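Local coordinates for uncharacterized protein (Parabacteroides merdae, PDB 4R7F), which is of unknown function but carries three immunoglobulin-like beta-sandwich domains and a segment matching the first domain of type 9 secretion system plug proteins, at residues V19-E24 against E37-N42; E24-P29 against R273-C278; Q66-P71 against G384-R389. One frame throughout, in Å; residues are numbered along the deposited sequence. Where two conformers were deposited one is given.

Contact 1: residues V19-E24 against E37-N42; sequences VKVAGE and EQIEIN
Main-chain pairing between Val19-Glu24 and Glu37-Asn42 is carried by three hydrogen bonds. Lys20 and Glu40 form an antiparallel hydrogen-bonded pair: Lys20 N gives to Glu40 O at 3.1 Å, and Glu40 N returns a nearly straight bond (175°) to Lys20 O at 2.8 Å. Further on, Ala22 N donates to Gln38 O at 2.7 Å, almost along the C=O axis. There the strand has given way to a type II turn from Val21 to Glu24; at Gly23 a CB would jam against Ala22 O, so glycine suits the place. Beyond it a water bridges the two segments, accepting from Gln38 N and donating to Ala22 O.

On one face Lys20 and Glu40 run side by side. The bent lysine chain lies along the extended glutamate, and Lys20 NZ reaches Glu24 O at 2.7 Å, whereas its salt bridge to Glu40 OE1 is long at 3.7 Å. A second water mends this gap, accepting from Lys20 NZ and Gly23 N and donating to Glu40 OE1 at 2.5 Å. Glu40 OE2 receives Asn42 ND2 on its anti lone pair. The other face is apolar: branched Val19 and Ile39 meet through CG1 and CG2 (4.0 Å), facing Ala133 and Phe135 of strand 129-138. Antiparallel pairing with one polar face and one apolar face packed on a second sheet is consistent with an immunoglobulin-like beta-sandwich.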
loop_
_atom_site.group_PDB
_atom_site.type_symbol
_atom_site.label_atom_id
_atom_site.label_comp_id
_atom_site.label_asym_id
_atom_site.label_seq_id
_atom_site.Cartn_x
_atom_site.Cartn_y
_atom_site.Cartn_z
ATOM N N VAL A 19 -13.370 14.716 6.410
ATOM C CA VAL A 19 -12.234 15.489 5.960
ATOM C C VAL A 19 -11.273 14.560 5.191
ATOM O O VAL A 19 -10.693 13.633 5.751
ATOM C CB VAL A 19 -11.527 16.112 7.164
ATOM C CG1 VAL A 19 -10.348 16.964 6.707
ATOM C CG2 VAL A 19 -12.535 16.904 7.988
ATOM N N LYS A 20 -11.144 14.825 3.898
ATOM C CA LYS A 20 -10.386 13.966 3.004
ATOM C C LYS A 20 -9.845 14.799 1.857
ATOM O O LYS A 20 -10.155 15.983 1.744
ATOM C CB LYS A 20 -11.261 12.817 2.499
ATOM C CG LYS A 20 -12.619 13.245 1.977
ATOM C CD LYS A 20 -12.687 13.200 0.459
ATOM C CE LYS A 20 -13.197 11.863 -0.059
ATOM N NZ LYS A 20 -13.193 11.876 -1.541
ATOM N N VAL A 21 -8.979 14.210 1.038
ATOM C CA VAL A 21 -8.482 14.926 -0.115
ATOM C C VAL A 21 -9.527 14.781 -1.209
ATOM O O VAL A 21 -9.935 13.668 -1.521
ATOM C CB VAL A 21 -7.127 14.410 -0.579
ATOM C CG1 VAL A 21 -6.752 15.053 -1.906
ATOM C CG2 VAL A 21 -6.075 14.704 0.459
ATOM N N ALA A 22 -9.980 15.917 -1.746
ATOM C CA ALA A 22 -11.021 15.942 -2.768
ATOM C C ALA A 22 -10.616 14.997 -3.895
ATOM O O ALA A 22 -9.458 14.997 -4.352
ATOM C CB ALA A 22 -11.216 17.350 -3.303
ATOM N N GLY A 23 -11.553 14.139 -4.285
ATOM C CA GLY A 23 -11.294 13.153 -5.344
ATOM C C GLY A 23 -10.674 11.814 -4.953
ATOM O O GLY A 23 -10.604 10.934 -5.787
ATOM N N GLU A 24 -10.227 11.642 -3.706
ATOM C CA GLU A 24 -9.537 10.410 -3.293
ATOM C C GLU A 24 -10.472 9.484 -2.496
ATOM O O GLU A 24 -11.258 9.934 -1.675
ATOM C CB GLU A 24 -8.265 10.726 -2.465
ATOM C CG GLU A 24 -7.057 11.274 -3.215
ATOM C CD GLU A 24 -6.654 10.421 -4.427
ATOM O OE1 GLU A 24 -6.349 9.203 -4.275
ATOM O OE2 GLU A 24 -6.643 10.976 -5.555
ATOM N N GLU A 37 -3.993 19.814 -5.346
ATOM C CA GLU A 37 -4.993 19.095 -4.557
ATOM C C GLU A 37 -5.766 19.990 -3.604
ATOM O O GLU A 37 -5.289 21.039 -3.170
ATOM C CB GLU A 37 -4.338 17.944 -3.800
ATOM C CG GLU A 37 -3.775 16.887 -4.744
ATOM C CD GLU A 37 -3.459 15.562 -4.053
ATOM O OE1 GLU A 37 -2.900 15.568 -2.917
ATOM O OE2 GLU A 37 -3.771 14.505 -4.657
ATOM N N GLN A 38 -6.984 19.584 -3.293
ATOM C CA GLN A 38 -7.765 20.305 -2.291
ATOM C C GLN A 38 -8.252 19.400 -1.183
ATOM O O GLN A 38 -8.548 18.208 -1.395
ATOM C CB GLN A 38 -8.989 20.914 -2.935
ATOM C CG GLN A 38 -8.684 21.917 -4.041
ATOM C CD GLN A 38 -9.923 22.211 -4.877
ATOM O OE1 GLN A 38 -10.397 21.338 -5.613
ATOM N NE2 GLN A 38 -10.486 23.413 -4.720
ATOM N N ILE A 39 -8.415 19.981 -0.003
ATOM C CA ILE A 39 -9.150 19.312 1.064
ATOM C C ILE A 39 -10.640 19.473 0.856
ATOM O O ILE A 39 -11.108 20.565 0.521
ATOM C CB ILE A 39 -8.793 19.877 2.441
ATOM C CG1 ILE A 39 -7.388 19.436 2.821
ATOM C CG2 ILE A 39 -9.752 19.351 3.492
ATOM C CD1 ILE A 39 -7.274 17.977 3.234
ATOM N N GLU A 40 -11.371 18.379 1.066
ATOM C CA GLU A 40 -12.802 18.375 1.009
ATOM C C GLU A 40 -13.349 18.173 2.420
ATOM O O GLU A 40 -13.040 17.185 3.081
ATOM C CB GLU A 40 -13.307 17.263 0.110
ATOM C CG GLU A 40 -14.835 17.121 0.073
ATOM C CD GLU A 40 -15.311 16.026 -0.886
ATOM O OE1 GLU A 40 -14.460 15.392 -1.522
ATOM O OE2 GLU A 40 -16.530 15.784 -1.015
ATOM N N ILE A 41 -14.190 19.111 2.843
ATOM C CA ILE A 41 -14.972 18.993 4.039
ATOM C C ILE A 41 -16.397 18.716 3.616
ATOM O O ILE A 41 -17.022 19.509 2.965
ATOM C CB ILE A 41 -14.906 20.267 4.882
ATOM C CG1 ILE A 41 -13.522 20.387 5.507
ATOM C CG2 ILE A 41 -15.977 20.224 5.954
ATOM C CD1 ILE A 41 -13.055 21.800 5.699
ATOM N N ASN A 42 -16.894 17.565 4.012
ATOM C CA ASN A 42 -18.209 17.096 3.651
ATOM C C ASN A 42 -19.041 16.729 4.915
ATOM O O ASN A 42 -18.558 16.079 5.853
ATOM C CB ASN A 42 -18.023 15.885 2.756
ATOM C CG ASN A 42 -19.260 15.562 1.960
ATOM O OD1 ASN A 42 -20.300 15.190 2.507
ATOM N ND2 ASN A 42 -19.163 15.731 0.665
HETATM O O HOH W 1 -14.052 13.707 -3.310
HETATM O O HOH W 2 -7.899 17.246 -4.695
#

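Contact 2: residues E24-P29 against R273-C278; sequences ELISEP and RFFIRC
Loop Glu24-Pro29, which links strands 14-21 and 30-32 of the N-terminal beta-sandwich, packs on strand 274-276, part of an antiparallel sheet much later in the chain. No strand pairing crosses the join.

The polar part centres on Arg273, whose chain is extended from CG to NE, carrying the guanidinium to the loop. Arg273 NH2 gives a fairly straight bond (166°) to Ser27 O at 3.0 Å; the oxygen lies near the guanidinium plane, while the donor stands above the plane of the carbonyl. The same nitrogen makes a salt bridge to Glu28 OE2 at 3.2 Å; as a hydrogen bond it is weak, being strongly bent (122°), and the carboxylate and guanidinium planes stand almost perpendicular. Glu28 OE1 takes its bond from Asn189, and Arg273 NH1 pairs with Glu373. Water 3 accepts from both Arg273 NE (2.8 Å) and Ser27 N. A leucine here would probably lose the grip on Ser27 O and leave the carboxylates of Glu28 and Glu373, which lie close together, without their shared positive partner.

Carbon contacts complete the join, and branched Ile26 suits its place because its two arms reach different partners. Ile26 CG2 sits over the centre of one guanidinium face, 3.8 Å from Arg273 CZ. The other arm ends at the ring edge of Phe275, where Ile26 CD1 meets Phe275 CZ at 3.4 Å.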
loop_
_atom_site.group_PDB
_atom_site.type_symbol
_atom_site.label_atom_id
_atom_site.label_comp_id
_atom_site.label_asym_id
_atom_site.label_seq_id
_atom_site.Cartn_x
_atom_site.Cartn_y
_atom_site.Cartn_z
ATOM N N GLU A 24 -10.227 11.642 -3.706
ATOM C CA GLU A 24 -9.537 10.410 -3.293
ATOM C C GLU A 24 -10.472 9.484 -2.496
ATOM O O GLU A 24 -11.258 9.934 -1.675
ATOM C CB GLU A 24 -8.265 10.726 -2.465
ATOM C CG GLU A 24 -7.057 11.274 -3.215
ATOM C CD GLU A 24 -6.654 10.421 -4.427
ATOM O OE1 GLU A 24 -6.349 9.203 -4.275
ATOM O OE2 GLU A 24 -6.643 10.976 -5.555
ATOM N N LEU A 25 -10.372 8.185 -2.747
ATOM C CA LEU A 25 -11.126 7.199 -1.995
ATOM C C LEU A 25 -10.585 7.060 -0.550
ATOM O O LEU A 25 -11.351 7.068 0.422
ATOM C CB LEU A 25 -11.064 5.841 -2.699
ATOM C CG LEU A 25 -11.925 4.769 -2.006
ATOM C CD1 LEU A 25 -13.379 4.973 -2.387
ATOM C CD2 LEU A 25 -11.471 3.337 -2.309
ATOM N N ILE A 26 -9.274 6.885 -0.448
ATOM C CA ILE A 26 -8.554 6.691 0.807
ATOM C C ILE A 26 -7.573 7.839 0.887
ATOM O O ILE A 26 -6.818 8.057 -0.052
ATOM C CB ILE A 26 -7.706 5.395 0.767
ATOM C CG1 ILE A 26 -8.584 4.155 0.547
ATOM C CG2 ILE A 26 -6.832 5.253 2.008
ATOM C CD1 ILE A 26 -9.654 3.949 1.582
ATOM N N SER A 27 -7.569 8.606 1.968
ATOM C CA SER A 27 -6.596 9.672 2.012
ATOM C C SER A 27 -6.182 10.057 3.390
ATOM O O SER A 27 -6.611 9.469 4.364
ATOM C CB SER A 27 -7.047 10.885 1.180
ATOM O OG SER A 27 -8.196 11.460 1.720
ATOM N N GLU A 28 -5.242 10.994 3.437
ATOM C CA GLU A 28 -4.839 11.611 4.657
ATOM C C GLU A 28 -5.252 13.066 4.638
ATOM O O GLU A 28 -5.331 13.690 3.576
ATOM C CB GLU A 28 -3.343 11.479 4.821
ATOM C CG GLU A 28 -2.834 10.048 4.703
ATOM C CD GLU A 28 -3.277 9.131 5.825
ATOM O OE1 GLU A 28 -3.533 9.597 6.952
ATOM O OE2 GLU A 28 -3.332 7.923 5.561
ATOM N N PRO A 29 -5.485 13.633 5.819
ATOM C CA PRO A 29 -5.934 15.024 5.905
ATOM C C PRO A 29 -4.788 16.024 5.778
ATOM O O PRO A 29 -4.543 16.795 6.694
ATOM C CB PRO A 29 -6.560 15.075 7.304
ATOM C CG PRO A 29 -5.712 14.115 8.109
ATOM C CD PRO A 29 -5.294 13.030 7.161
ATOM N N ARG A 273 -11.666 3.877 8.719
ATOM C CA ARG A 273 -12.468 4.660 7.797
ATOM C C ARG A 273 -13.853 4.075 7.572
ATOM O O ARG A 273 -14.135 2.903 7.902
ATOM C CB ARG A 273 -11.765 4.792 6.445
ATOM C CG ARG A 273 -10.447 5.534 6.517
ATOM C CD ARG A 273 -9.713 5.485 5.194
ATOM N NE ARG A 273 -8.536 6.352 5.257
ATOM C CZ ARG A 273 -7.352 5.979 5.714
ATOM N NH1 ARG A 273 -7.151 4.734 6.127
ATOM N NH2 ARG A 273 -6.358 6.853 5.746
ATOM N N PHE A 274 -14.721 4.920 7.021
ATOM C CA PHE A 274 -16.032 4.495 6.545
ATOM C C PHE A 274 -16.276 5.057 5.162
ATOM O O PHE A 274 -15.616 6.012 4.767
ATOM C CB PHE A 274 -17.149 4.923 7.516
ATOM C CG PHE A 274 -17.385 6.411 7.587
ATOM C CD1 PHE A 274 -18.108 7.057 6.622
ATOM C CD2 PHE A 274 -16.913 7.142 8.648
ATOM C CE1 PHE A 274 -18.305 8.408 6.703
ATOM C CE2 PHE A 274 -17.139 8.473 8.756
ATOM C CZ PHE A 274 -17.819 9.117 7.778
ATOM N N PHE A 275 -17.250 4.489 4.447
ATOM C CA PHE A 275 -17.502 4.840 3.062
ATOM C C PHE A 275 -18.987 4.847 2.866
ATOM O O PHE A 275 -19.641 3.837 3.115
ATOM C CB PHE A 275 -16.870 3.813 2.144
ATOM C CG PHE A 275 -15.410 3.644 2.392
ATOM C CD1 PHE A 275 -14.959 2.732 3.339
ATOM C CD2 PHE A 275 -14.488 4.460 1.752
ATOM C CE1 PHE A 275 -13.615 2.623 3.633
ATOM C CE2 PHE A 275 -13.151 4.332 2.024
ATOM C CZ PHE A 275 -12.717 3.416 2.966
ATOM N N ILE A 276 -19.516 5.987 2.441
ATOM C CA ILE A 276 -20.950 6.145 2.270
ATOM C C ILE A 276 -21.349 5.561 0.906
ATOM O O ILE A 276 -20.852 5.983 -0.119
ATOM C CB ILE A 276 -21.363 7.606 2.384
ATOM C CG1 ILE A 276 -20.952 8.195 3.752
ATOM C CG2 ILE A 276 -22.854 7.748 2.123
ATOM C CD1 ILE A 276 -21.505 7.484 4.978
ATOM N N ARG A 277 -22.251 4.577 0.957
ATOM C CA ARG A 277 -22.627 3.741 -0.181
ATOM C C ARG A 277 -24.060 3.238 0.068
ATOM O O ARG A 277 -24.486 3.093 1.212
ATOM C CB ARG A 277 -21.681 2.526 -0.316
ATOM C CG ARG A 277 -20.179 2.814 -0.353
ATOM C CD ARG A 277 -19.359 1.521 -0.346
ATOM N NE ARG A 277 -17.993 1.680 -0.862
ATOM C CZ ARG A 277 -16.963 0.979 -0.408
ATOM N NH1 ARG A 277 -17.162 0.108 0.562
ATOM N NH2 ARG A 277 -15.743 1.145 -0.903
ATOM N N CYS A 278 -24.814 2.990 -0.994
ATOM C CA CYS A 278 -26.091 2.283 -0.872
ATOM C C CYS A 278 -26.377 1.558 -2.184
ATOM O O CYS A 278 -25.803 1.928 -3.207
ATOM C CB CYS A 278 -27.239 3.209 -0.448
ATOM S SG CYS A 278 -27.224 4.848 -1.163
HETATM O O HOH W 3 -9.585 8.694 4.027
#

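Contact 3: residues Q66-P71 against G384-R389; sequences QSQLSP and GARYDR
Hydrogen bonding between Gln66-Pro71 and Gly384-Arg389 converges on one carbonyl, Arg386 O. Gln68 has its CG in the crowded position between N and C (chi1 75°), and the chain then extends so that Gln68 NE2 donates to Arg386 O at 3.0 Å. The bond is bent (133°), and the donor stands above the carbonyl plane. Water 4 donates to the same oxygen at 2.7 Å and accepts from Gln68 N, so backbone and side chain of Gln68 both address it. A long amide side chain suits this place because its NH2 can span the gap. Within its own segment, Ser67 OG accepts from Leu69 N at 3.2 Å, forming an ST turn, while His59 also bonds this hydroxyl.

Charge is handled just beyond the contact. Arg386 bends at chi3 and crosses Gln68 at about a right angle, laying one guanidinium face over Gln68 CG; its NE pairs with Glu73.

Apolar packing is supplied by Leu69 against Tyr387. Leu69 CD1 lies over one ring face, offset toward the rim, a CH-pi contact of 4.1 Å to the centroid, with Tyr387 CG the nearest ring atom at 3.8 Å. Leu69 CD2 touches Tyr387 CD1 on the way past.

The His59 ring, on strand 53-60, meets the tyrosine steeply. The contact thus joins the loop between that strand and helix 71-74 to the loop between strands 373-380 and 389-397.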
loop_
_atom_site.group_PDB
_atom_site.type_symbol
_atom_site.label_atom_id
_atom_site.label_comp_id
_atom_site.label_asym_id
_atom_site.label_seq_id
_atom_site.Cartn_x
_atom_site.Cartn_y
_atom_site.Cartn_z
ATOM N N GLN A 66 -3.885 27.372 18.747
ATOM C CA GLN A 66 -3.890 28.492 17.790
ATOM C C GLN A 66 -2.566 29.242 17.750
ATOM O O GLN A 66 -1.988 29.543 18.796
ATOM C CB GLN A 66 -4.995 29.472 18.127
ATOM C CG GLN A 66 -5.220 30.524 17.060
ATOM C CD GLN A 66 -6.474 31.360 17.324
ATOM O OE1 GLN A 66 -7.203 31.150 18.290
ATOM N NE2 GLN A 66 -6.720 32.302 16.460
ATOM N N SER A 67 -2.080 29.539 16.542
ATOM C CA SER A 67 -0.825 30.259 16.426
ATOM C C SER A 67 -1.099 31.750 16.691
ATOM O O SER A 67 -2.248 32.163 16.818
ATOM C CB SER A 67 -0.198 30.033 15.051
ATOM O OG SER A 67 -0.832 30.816 14.071
ATOM N N GLN A 68 -0.042 32.544 16.759
ATOM C CA GLN A 68 -0.181 33.991 16.910
ATOM C C GLN A 68 -0.415 34.721 15.566
ATOM O O GLN A 68 -0.463 35.935 15.525
ATOM C CB GLN A 68 1.051 34.547 17.631
ATOM C CG GLN A 68 2.280 34.618 16.746
ATOM C CD GLN A 68 3.530 35.007 17.513
ATOM O OE1 GLN A 68 3.692 36.161 17.939
ATOM N NE2 GLN A 68 4.431 34.050 17.684
ATOM N N LEU A 69 -0.574 34.000 14.467
ATOM C CA LEU A 69 -0.704 34.648 13.179
ATOM C C LEU A 69 -2.074 35.264 13.059
ATOM O O LEU A 69 -3.031 34.716 13.599
ATOM C CB LEU A 69 -0.507 33.675 12.017
ATOM C CG LEU A 69 0.822 32.960 11.891
ATOM C CD1 LEU A 69 0.822 32.236 10.572
ATOM C CD2 LEU A 69 1.950 33.975 11.909
ATOM N N SER A 70 -2.145 36.404 12.354
ATOM C CA SER A 70 -3.413 37.055 12.006
ATOM C C SER A 70 -3.839 36.579 10.616
ATOM O O SER A 70 -2.997 36.212 9.810
ATOM C CB SER A 70 -3.271 38.585 12.008
ATOM O OG SER A 70 -2.744 39.076 13.233
ATOM N N PRO A 71 -5.154 36.579 10.326
ATOM C CA PRO A 71 -5.632 36.072 9.043
ATOM C C PRO A 71 -4.900 36.554 7.808
ATOM O O PRO A 71 -4.709 35.770 6.870
ATOM C CB PRO A 71 -7.080 36.550 9.000
ATOM C CG PRO A 71 -7.499 36.573 10.424
ATOM C CD PRO A 71 -6.278 37.020 11.181
ATOM N N GLY A 384 12.929 32.968 16.846
ATOM C CA GLY A 384 12.385 34.163 16.212
ATOM C C GLY A 384 11.266 33.963 15.194
ATOM O O GLY A 384 10.617 34.936 14.828
ATOM N N ALA A 385 11.016 32.734 14.720
ATOM C CA ALA A 385 9.907 32.509 13.760
ATOM C C ALA A 385 8.604 32.614 14.517
ATOM O O ALA A 385 8.564 32.325 15.715
ATOM C CB ALA A 385 10.018 31.148 13.079
ATOM N N ARG A 386 7.540 33.035 13.848
ATOM C CA ARG A 386 6.307 33.360 14.564
ATOM C C ARG A 386 5.322 32.188 14.630
ATOM O O ARG A 386 4.278 32.283 15.293
ATOM C CB ARG A 386 5.647 34.582 13.921
ATOM C CG ARG A 386 6.510 35.834 13.947
ATOM C CD ARG A 386 5.930 36.985 13.118
ATOM N NE ARG A 386 4.460 37.124 13.147
ATOM C CZ ARG A 386 3.751 37.514 14.206
ATOM N NH1 ARG A 386 4.353 37.750 15.360
ATOM N NH2 ARG A 386 2.428 37.653 14.131
ATOM N N TYR A 387 5.636 31.094 13.930
ATOM C CA TYR A 387 4.695 29.976 13.750
ATOM C C TYR A 387 5.409 28.704 13.297
ATOM O O TYR A 387 6.555 28.744 12.839
ATOM C CB TYR A 387 3.577 30.331 12.766
ATOM C CG TYR A 387 4.000 30.331 11.322
ATOM C CD1 TYR A 387 4.789 31.367 10.806
ATOM C CD2 TYR A 387 3.662 29.277 10.477
ATOM C CE1 TYR A 387 5.228 31.353 9.478
ATOM C CE2 TYR A 387 4.080 29.261 9.141
ATOM C CZ TYR A 387 4.854 30.302 8.645
ATOM O OH TYR A 387 5.253 30.303 7.326
ATOM N N ASP A 388 4.719 27.581 13.473
ATOM C CA ASP A 388 5.227 26.274 13.118
ATOM C C ASP A 388 4.875 25.963 11.664
ATOM O O ASP A 388 3.698 25.768 11.322
ATOM C CB ASP A 388 4.596 25.198 13.988
ATOM C CG ASP A 388 5.126 25.184 15.413
ATOM O OD1 ASP A 388 6.284 25.558 15.645
ATOM O OD2 ASP A 388 4.376 24.755 16.315
ATOM N N ARG A 389 5.910 25.887 10.830
ATOM C CA ARG A 389 5.782 25.383 9.463
ATOM C C ARG A 389 5.788 23.885 9.457
ATOM O O ARG A 389 6.468 23.252 10.277
ATOM C CB ARG A 389 6.930 25.880 8.598
ATOM C CG ARG A 389 6.887 27.382 8.372
ATOM C CD ARG A 389 8.239 27.914 7.941
ATOM N NE ARG A 389 8.584 27.459 6.593
ATOM C CZ ARG A 389 9.781 27.644 6.038
ATOM N NH1 ARG A 389 10.747 28.214 6.730
ATOM N NH2 ARG A 389 10.035 27.238 4.805
HETATM O O HOH W 4 2.492 31.080 16.986
#

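Overall arrangement
Contacts 1 and 2 are neighbours, their centres 10 Å apart, and share Glu24: the turn that ends strand 14-21 runs on into the loop of contact 2. They touch directly, Val21 N lying 2.9 Å from Ser27 OG, a probable hydrogen bond. Contact 3 stands apart, its centre about 25 Å from contact 1 and 32 Å from contact 2. Along the chain contact 1 closes before contact 3 opens, while contact 2 interleaves with both. Contact 1 is thus local pairing inside the N-terminal beta-sandwich, whereas contacts 2 and 3 tie that region at two separate places to late parts of the chain, consistent with a compact multidomain chain.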